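Local structure of GGDEF and EAL domain-containing protein (Vibrio cholerae O1 str. 2010EL-1786, 6PWK) at residues 214-219 / 300-305; 331-336 / 352-357. The protein binds the second messenger cyclic di-GMP and, as a LapD-type receptor, probably couples its level to the control of large adhesins and biofilm formation. All coordinates share one frame; numbering follows the deposited sequence.

In the fold
Contacts 1 and 2 are both buried in the EAL domain and lie about 10 Å apart, centre to centre, within one curled sheet, where strands 301-305 and 330-336 are neighbours. They also touch the same magnesium ion, yet illustrate two ways of building a site on a barrel. In contact 1 the two strands are not adjacent, since strand 269-272 runs between them, and side chains alone bridge the gap through polar and metal-bound groups. In contact 2 the strands are direct parallel partners, joined by backbone hydrogen bonds and apolar packing, with the metal ligand at a break in one strand. Side chains of 352-357 reach back to the polar groups of contact 1, knitting the two together.

Contact 1: 214-219 / 300-305; sequences TFHREV and LLHFEI. With MG (magnesium ion), chain E.
The carboxylate of E304, which meets E218 at a shared magnesium ion, has its other oxygen OE2 gripped by a salt bridge from NZ of K355 and a hydrogen bond to OH of Y353. E304 OE1 lies 2.2 Å from the magnesium, and E218 OE2 lies 2.3 Å from the same ion. E218 approaches as an extended chain with CG anti to its backbone N (chi1 -178°), whereas E304 is bent at chi2; the side chains cross at about a right angle, with carboxylate planes 76° apart. The metal probably offsets the repulsion between these acids, and E218 OE1 is engaged by K355 and Q410.

Farther back along the strands, two histidines meet rim to rim. H216 ND1 and H302 ND1 are 3.1 Å apart in a nearly straight hydrogen bond (164°) in which either could be the donor. Each nitrogen sits at the edge of the other ring, near its plane. The NE2 atoms, on the rims away from the shared bond, pair with lysines, H216 with K355 and H302 with K352. F215 completes an aromatic cluster, its CE2 lying 3.8 Å from H302 CE1 at the edge of the imidazole. N272 and D334 add further magnesium ligands, and the whole is typical of the EAL-domain TIM barrel, whose acidic residues from several strands converge on a metal beside cyclic di-GMP.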
loop_
_atom_site.group_PDB
_atom_site.type_symbol
_atom_site.label_atom_id
_atom_site.label_comp_id
_atom_site.label_asym_id
_atom_site.label_seq_id
_atom_site.Cartn_x
_atom_site.Cartn_y
_atom_site.Cartn_z
ATOM N N THR A 214 -27.365 -30.225 6.374
ATOM C CA THR A 214 -26.843 -29.105 5.597
ATOM C C THR A 214 -25.987 -28.227 6.506
ATOM O O THR A 214 -26.493 -27.607 7.447
ATOM C CB THR A 214 -27.982 -28.312 4.955
ATOM O OG1 THR A 214 -27.499 -27.038 4.511
ATOM C CG2 THR A 214 -29.139 -28.119 5.933
ATOM N N PHE A 215 -24.680 -28.192 6.232
ATOM C CA PHE A 215 -23.777 -27.339 7.000
ATOM C C PHE A 215 -24.071 -25.867 6.736
ATOM O O PHE A 215 -24.353 -25.098 7.663
ATOM C CB PHE A 215 -22.325 -27.679 6.655
ATOM C CG PHE A 215 -21.315 -27.000 7.535
ATOM C CD1 PHE A 215 -20.930 -27.570 8.737
ATOM C CD2 PHE A 215 -20.744 -25.797 7.157
ATOM C CE1 PHE A 215 -20.000 -26.951 9.549
ATOM C CE2 PHE A 215 -19.812 -25.171 7.965
ATOM C CZ PHE A 215 -19.440 -25.749 9.162
ATOM N N HIS A 216 -24.011 -25.459 5.471
ATOM C CA HIS A 216 -24.425 -24.123 5.068
ATOM C C HIS A 216 -24.718 -24.143 3.574
ATOM O O HIS A 216 -24.498 -25.146 2.891
ATOM C CB HIS A 216 -23.367 -23.065 5.420
ATOM C CG HIS A 216 -22.046 -23.254 4.735
ATOM N ND1 HIS A 216 -20.845 -22.980 5.354
ATOM C CD2 HIS A 216 -21.734 -23.660 3.480
ATOM C CE1 HIS A 216 -19.852 -23.225 4.517
ATOM N NE2 HIS A 216 -20.365 -23.638 3.372
ATOM N N ARG A 217 -25.217 -23.016 3.076
ATOM C CA ARG A 217 -25.404 -22.792 1.648
ATOM C C ARG A 217 -24.489 -21.657 1.214
ATOM O O ARG A 217 -24.635 -20.526 1.689
ATOM C CB ARG A 217 -26.861 -22.463 1.322
ATOM C CG ARG A 217 -27.748 -23.677 1.126
ATOM C CD ARG A 217 -29.182 -23.269 0.847
ATOM N NE ARG A 217 -30.072 -23.692 1.922
ATOM C CZ ARG A 217 -30.654 -24.885 1.980
ATOM N NH1 ARG A 217 -30.442 -25.775 1.020
ATOM N NH2 ARG A 217 -31.447 -25.189 2.998
ATOM N N GLU A 218 -23.549 -21.960 0.323
ATOM C CA GLU A 218 -22.652 -20.940 -0.199
ATOM C C GLU A 218 -23.369 -20.087 -1.237
ATOM O O GLU A 218 -24.112 -20.599 -2.078
ATOM C CB GLU A 218 -21.406 -21.576 -0.815
ATOM C CG GLU A 218 -20.401 -20.564 -1.342
ATOM C CD GLU A 218 -19.101 -21.204 -1.783
ATOM O OE1 GLU A 218 -19.020 -22.451 -1.790
ATOM O OE2 GLU A 218 -18.157 -20.459 -2.122
ATOM N N VAL A 219 -23.143 -18.778 -1.172
ATOM C CA VAL A 219 -23.800 -17.815 -2.046
ATOM C C VAL A 219 -22.872 -17.487 -3.206
ATOM O O VAL A 219 -21.705 -17.130 -2.998
ATOM C CB VAL A 219 -24.189 -16.543 -1.274
ATOM C CG1 VAL A 219 -24.776 -15.507 -2.217
ATOM C CG2 VAL A 219 -25.172 -16.879 -0.162
ATOM N N LEU A 300 -26.132 -16.872 11.545
ATOM C CA LEU A 300 -26.403 -17.559 10.290
ATOM C C LEU A 300 -25.490 -17.096 9.159
ATOM O O LEU A 300 -25.788 -17.354 7.988
ATOM C CB LEU A 300 -27.868 -17.367 9.893
ATOM C CG LEU A 300 -28.933 -17.900 10.854
ATOM C CD1 LEU A 300 -30.316 -17.436 10.428
ATOM C CD2 LEU A 300 -28.875 -19.416 10.920
ATOM N N LEU A 301 -24.389 -16.421 9.481
ATOM C CA LEU A 301 -23.476 -15.880 8.479
ATOM C C LEU A 301 -22.110 -16.532 8.631
ATOM O O LEU A 301 -21.473 -16.413 9.682
ATOM C CB LEU A 301 -23.355 -14.359 8.605
ATOM C CG LEU A 301 -24.530 -13.514 8.113
ATOM C CD1 LEU A 301 -24.304 -12.049 8.442
ATOM C CD2 LEU A 301 -24.733 -13.698 6.621
ATOM N N HIS A 302 -21.666 -17.216 7.580
ATOM C CA HIS A 302 -20.313 -17.748 7.484
ATOM C C HIS A 302 -19.569 -16.954 6.420
ATOM O O HIS A 302 -20.030 -16.860 5.278
ATOM C CB HIS A 302 -20.322 -19.237 7.134
ATOM C CG HIS A 302 -20.847 -20.117 8.224
ATOM N ND1 HIS A 302 -20.870 -21.491 8.123
ATOM C CD2 HIS A 302 -21.366 -19.821 9.440
ATOM C CE1 HIS A 302 -21.381 -22.004 9.228
ATOM N NE2 HIS A 302 -21.690 -21.011 10.043
ATOM N N PHE A 303 -18.430 -16.379 6.789
ATOM C CA PHE A 303 -17.620 -15.599 5.864
ATOM C C PHE A 303 -16.507 -16.479 5.310
ATOM O O PHE A 303 -15.636 -16.932 6.058
ATOM C CB PHE A 303 -17.053 -14.355 6.546
ATOM C CG PHE A 303 -18.087 -13.302 6.826
ATOM C CD1 PHE A 303 -18.481 -12.419 5.835
ATOM C CD2 PHE A 303 -18.675 -13.202 8.077
ATOM C CE1 PHE A 303 -19.438 -11.454 6.086
ATOM C CE2 PHE A 303 -19.632 -12.237 8.335
ATOM C CZ PHE A 303 -20.014 -11.362 7.338
ATOM N N GLU A 304 -16.542 -16.723 4.002
ATOM C CA GLU A 304 -15.576 -17.596 3.345
ATOM C C GLU A 304 -14.380 -16.757 2.913
ATOM O O GLU A 304 -14.492 -15.914 2.016
ATOM C CB GLU A 304 -16.217 -18.313 2.160
ATOM C CG GLU A 304 -15.611 -19.674 1.872
ATOM C CD GLU A 304 -16.616 -20.654 1.295
ATOM O OE1 GLU A 304 -16.686 -20.781 0.054
ATOM O OE2 GLU A 304 -17.344 -21.293 2.084
ATOM N N ILE A 305 -13.240 -16.988 3.546
ATOM C CA ILE A 305 -12.027 -16.202 3.337
ATOM C C ILE A 305 -11.031 -17.057 2.564
ATOM O O ILE A 305 -10.773 -18.198 2.965
ATOM C CB ILE A 305 -11.419 -15.734 4.672
ATOM C CG1 ILE A 305 -12.437 -14.892 5.446
ATOM C CG2 ILE A 305 -10.145 -14.952 4.431
ATOM C CD1 ILE A 305 -11.986 -14.518 6.838
HETATM MG MG MG E . -15.885 -20.214 -1.870
#

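Contact 2: 331-336 / 352-357; sequences FGVDNY and KYVKLD. With MG (magnesium ion), chain E; C2E (9,9'-[(2R,3R,3aS,5S,7aR,9R,10R,10aS,12S,14aR)-3,5,10,12-tetrahydroxy-5,12-dioxidooctahydro-2H,7H-difuro[3,2-d:3',2'-j][1,3,7,9,2,8]tetraoxadiphosphacyclododecine-2,9-diyl]bis(2-amino-1,9-dihydro-6H-purin-6-one)), chain C.
D334 lies beside K355 where two parallel strands of a beta-alpha-beta unit in the EAL barrel run together, and it chelates the magnesium ion with both carboxylate oxygens, OD1 at 2.4 Å and OD2 at 2.3 Å. The phosphate oxygen O2P of cyclic di-GMP binds the same ion at 2.1 Å, so the metal joins strand to ligand. CB of D334 points away from 352-357, and CG, anti to the backbone N (chi1 -156°), sets the carboxylate at the metal.

The next shell is the backbone pairing that flanks this aspartate. K355 N donates to V333 O at 2.9 Å, K355 O accepts from Y336 N, and D357 N closes on Y336 O. Between V333 and Y336 the register slips by one residue, a beta bulge that places D334 at a corner of the chain.

Farther out, V354 CB lies over one face of the Y336 ring, 3.5 Å above its plane and offset toward the rim, while L356 CD2 touches Y336 CD2. Y353, on the side opposite V333 and V354, is second-shell through its OH, bonded to E304, and G332 CA sits over its ring centre, 3.6 Å from the centroid.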
loop_
_atom_site.group_PDB
_atom_site.type_symbol
_atom_site.label_atom_id
_atom_site.label_comp_id
_atom_site.label_asym_id
_atom_site.label_seq_id
_atom_site.Cartn_x
_atom_site.Cartn_y
_atom_site.Cartn_z
ATOM N N PHE A 331 -16.294 -17.699 10.388
ATOM C CA PHE A 331 -15.577 -17.652 9.122
ATOM C C PHE A 331 -14.961 -19.011 8.819
ATOM O O PHE A 331 -14.790 -19.852 9.706
ATOM C CB PHE A 331 -14.488 -16.570 9.138
ATOM C CG PHE A 331 -13.410 -16.810 10.159
ATOM C CD1 PHE A 331 -12.265 -17.518 9.829
ATOM C CD2 PHE A 331 -13.546 -16.330 11.451
ATOM C CE1 PHE A 331 -11.276 -17.742 10.769
ATOM C CE2 PHE A 331 -12.560 -16.549 12.393
ATOM C CZ PHE A 331 -11.423 -17.257 12.052
ATOM N N GLY A 332 -14.614 -19.205 7.545
ATOM C CA GLY A 332 -13.943 -20.407 7.094
ATOM C C GLY A 332 -12.922 -20.083 6.019
ATOM O O GLY A 332 -12.762 -18.929 5.619
ATOM N N VAL A 333 -12.235 -21.129 5.560
ATOM C CA VAL A 333 -11.183 -21.015 4.555
ATOM C C VAL A 333 -11.696 -21.598 3.246
ATOM O O VAL A 333 -12.376 -22.630 3.240
ATOM C CB VAL A 333 -9.891 -21.721 5.010
ATOM C CG1 VAL A 333 -8.758 -21.448 4.028
ATOM C CG2 VAL A 333 -9.513 -21.268 6.412
ATOM N N ASP A 334 -11.368 -20.938 2.134
ATOM C CA ASP A 334 -11.958 -21.271 0.842
ATOM C C ASP A 334 -11.049 -22.131 -0.034
ATOM O O ASP A 334 -11.489 -23.159 -0.556
ATOM C CB ASP A 334 -12.339 -19.983 0.100
ATOM C CG ASP A 334 -13.445 -20.201 -0.918
ATOM O OD1 ASP A 334 -13.894 -21.355 -1.081
ATOM O OD2 ASP A 334 -13.872 -19.213 -1.553
ATOM N N ASN A 335 -9.796 -21.725 -0.229
ATOM C CA ASN A 335 -8.843 -22.482 -1.038
ATOM C C ASN A 335 -7.945 -23.359 -0.179
ATOM O O ASN A 335 -6.730 -23.422 -0.395
ATOM C CB ASN A 335 -8.005 -21.542 -1.899
ATOM C CG ASN A 335 -8.782 -20.973 -3.066
ATOM O OD1 ASN A 335 -9.721 -21.595 -3.562
ATOM N ND2 ASN A 335 -8.393 -19.784 -3.515
ATOM N N TYR A 336 -8.527 -24.055 0.796
ATOM C CA TYR A 336 -7.741 -24.799 1.770
ATOM C C TYR A 336 -6.902 -25.878 1.101
ATOM O O TYR A 336 -7.414 -26.696 0.332
ATOM C CB TYR A 336 -8.662 -25.424 2.815
ATOM C CG TYR A 336 -7.925 -26.265 3.823
ATOM C CD1 TYR A 336 -6.929 -25.708 4.608
ATOM C CD2 TYR A 336 -8.219 -27.610 3.991
ATOM C CE1 TYR A 336 -6.247 -26.465 5.526
ATOM C CE2 TYR A 336 -7.539 -28.379 4.918
ATOM C CZ TYR A 336 -6.553 -27.796 5.685
ATOM O OH TYR A 336 -5.864 -28.541 6.614
ATOM N N LYS A 352 -13.888 -22.008 11.594
ATOM C CA LYS A 352 -15.020 -22.894 11.848
ATOM C C LYS A 352 -15.005 -24.089 10.904
ATOM O O LYS A 352 -15.368 -25.204 11.296
ATOM C CB LYS A 352 -16.335 -22.124 11.714
ATOM C CG LYS A 352 -17.574 -22.937 12.061
ATOM C CD LYS A 352 -18.837 -22.097 11.946
ATOM C CE LYS A 352 -20.039 -22.824 12.525
ATOM N NZ LYS A 352 -21.255 -21.965 12.540
ATOM N N TYR A 353 -14.580 -23.878 9.661
ATOM C CA TYR A 353 -14.515 -24.949 8.681
ATOM C C TYR A 353 -13.360 -24.686 7.729
ATOM O O TYR A 353 -12.775 -23.600 7.707
ATOM C CB TYR A 353 -15.828 -25.082 7.903
ATOM C CG TYR A 353 -16.168 -23.875 7.059
ATOM C CD1 TYR A 353 -15.741 -23.781 5.740
ATOM C CD2 TYR A 353 -16.922 -22.831 7.579
ATOM C CE1 TYR A 353 -16.050 -22.679 4.964
ATOM C CE2 TYR A 353 -17.237 -21.726 6.810
ATOM C CZ TYR A 353 -16.800 -21.656 5.504
ATOM O OH TYR A 353 -17.112 -20.558 4.735
ATOM N N VAL A 354 -13.040 -25.701 6.933
ATOM C CA VAL A 354 -12.085 -25.580 5.840
ATOM C C VAL A 354 -12.713 -26.212 4.606
ATOM O O VAL A 354 -13.092 -27.389 4.629
ATOM C CB VAL A 354 -10.728 -26.232 6.168
ATOM C CG1 VAL A 354 -9.958 -25.373 7.159
ATOM C CG2 VAL A 354 -10.916 -27.635 6.730
ATOM N N LYS A 355 -12.855 -25.426 3.544
ATOM C CA LYS A 355 -13.359 -25.917 2.269
ATOM C C LYS A 355 -12.161 -26.236 1.383
ATOM O O LYS A 355 -11.376 -25.342 1.055
ATOM C CB LYS A 355 -14.278 -24.891 1.609
ATOM C CG LYS A 355 -15.155 -25.462 0.506
ATOM C CD LYS A 355 -16.299 -24.518 0.163
ATOM C CE LYS A 355 -17.197 -24.280 1.368
ATOM N NZ LYS A 355 -18.379 -23.437 1.030
ATOM N N LEU A 356 -12.018 -27.507 1.017
ATOM C CA LEU A 356 -10.829 -27.961 0.308
ATOM C C LEU A 356 -10.669 -27.241 -1.025
ATOM O O LEU A 356 -11.643 -26.808 -1.648
ATOM C CB LEU A 356 -10.895 -29.469 0.071
ATOM C CG LEU A 356 -10.689 -30.373 1.286
ATOM C CD1 LEU A 356 -11.019 -31.814 0.934
ATOM C CD2 LEU A 356 -9.261 -30.257 1.787
ATOM N N ASP A 357 -9.417 -27.104 -1.452
ATOM C CA ASP A 357 -9.127 -26.630 -2.797
ATOM C C ASP A 357 -9.766 -27.570 -3.811
ATOM O O ASP A 357 -9.627 -28.793 -3.715
ATOM C CB ASP A 357 -7.613 -26.552 -3.008
ATOM C CG ASP A 357 -7.229 -25.900 -4.326
ATOM O OD1 ASP A 357 -8.130 -25.552 -5.119
ATOM O OD2 ASP A 357 -6.015 -25.729 -4.567
HETATM MG MG MG E . -15.885 -20.214 -1.870
HETATM P P1 C2E C . -15.554 -20.487 -5.431
HETATM O O2P C2E C . -15.457 -20.137 -3.971
HETATM O O1P C2E C . -14.654 -21.678 -5.605
HETATM O "O5'" C2E C . -17.046 -21.031 -5.828
HETATM C "C5'" C2E C . -17.145 -22.255 -6.476
HETATM C "C4'" C2E C . -17.248 -21.947 -7.996
HETATM O "O4'" C2E C . -17.237 -23.050 -8.685
HETATM C "C3'" C2E C . -18.610 -21.317 -8.339
HETATM O "O3'" C2E C . -18.498 -20.805 -9.578
HETATM C "C2'" C2E C . -19.491 -22.573 -8.417
HETATM O "O2'" C2E C . -20.756 -22.267 -9.143
HETATM C "C1'" C2E C . -18.745 -23.302 -9.198
HETATM N N9 C2E C . -18.874 -24.737 -9.223
HETATM C C8 C2E C . -19.596 -24.912 -8.089
HETATM N N7 C2E C . -19.798 -26.248 -7.959
HETATM C C5 C2E C . -19.209 -26.871 -8.974
HETATM C C6 C2E C . -19.067 -28.346 -9.391
HETATM O O6 C2E C . -19.549 -29.223 -8.757
HETATM N N1 C2E C . -18.340 -28.681 -10.577
HETATM C C2 C2E C . -17.728 -27.666 -11.397
HETATM N N2 C2E C . -16.975 -27.951 -12.614
HETATM N N3 C2E C . -17.878 -26.285 -10.971
HETATM C C4 C2E C . -18.634 -25.925 -9.744
HETATM P P11 C2E C . -18.995 -19.224 -9.667
HETATM O O21 C2E C . -20.458 -18.932 -9.465
HETATM O O11 C2E C . -18.688 -18.768 -11.070
HETATM O O5A C2E C . -17.945 -18.491 -8.625
HETATM C C5A C2E C . -16.652 -18.390 -9.154
HETATM C C4A C2E C . -15.789 -17.631 -8.228
HETATM O O4A C2E C . -16.178 -16.385 -8.189
HETATM C C3A C2E C . -15.923 -18.240 -6.663
HETATM O O3A C2E C . -14.922 -19.341 -6.447
HETATM C C2A C2E C . -15.686 -17.298 -5.919
HETATM O O2A C2E C . -14.209 -17.220 -5.632
HETATM C C1A C2E C . -16.191 -15.984 -6.732
HETATM N N91 C2E C . -17.393 -15.634 -6.338
HETATM C C81 C2E C . -18.589 -16.134 -6.687
HETATM N N71 C2E C . -19.508 -15.426 -6.003
HETATM C C51 C2E C . -18.880 -14.520 -5.259
HETATM C C61 C2E C . -19.389 -13.456 -4.293
HETATM O O61 C2E C . -20.552 -13.359 -4.124
HETATM N N11 C2E C . -18.480 -12.592 -3.605
HETATM C C21 C2E C . -17.066 -12.721 -3.821
HETATM N N21 C2E C . -16.144 -11.839 -3.120
HETATM N N31 C2E C . -16.588 -13.748 -4.748
HETATM C C41 C2E C . -17.545 -14.644 -5.463
#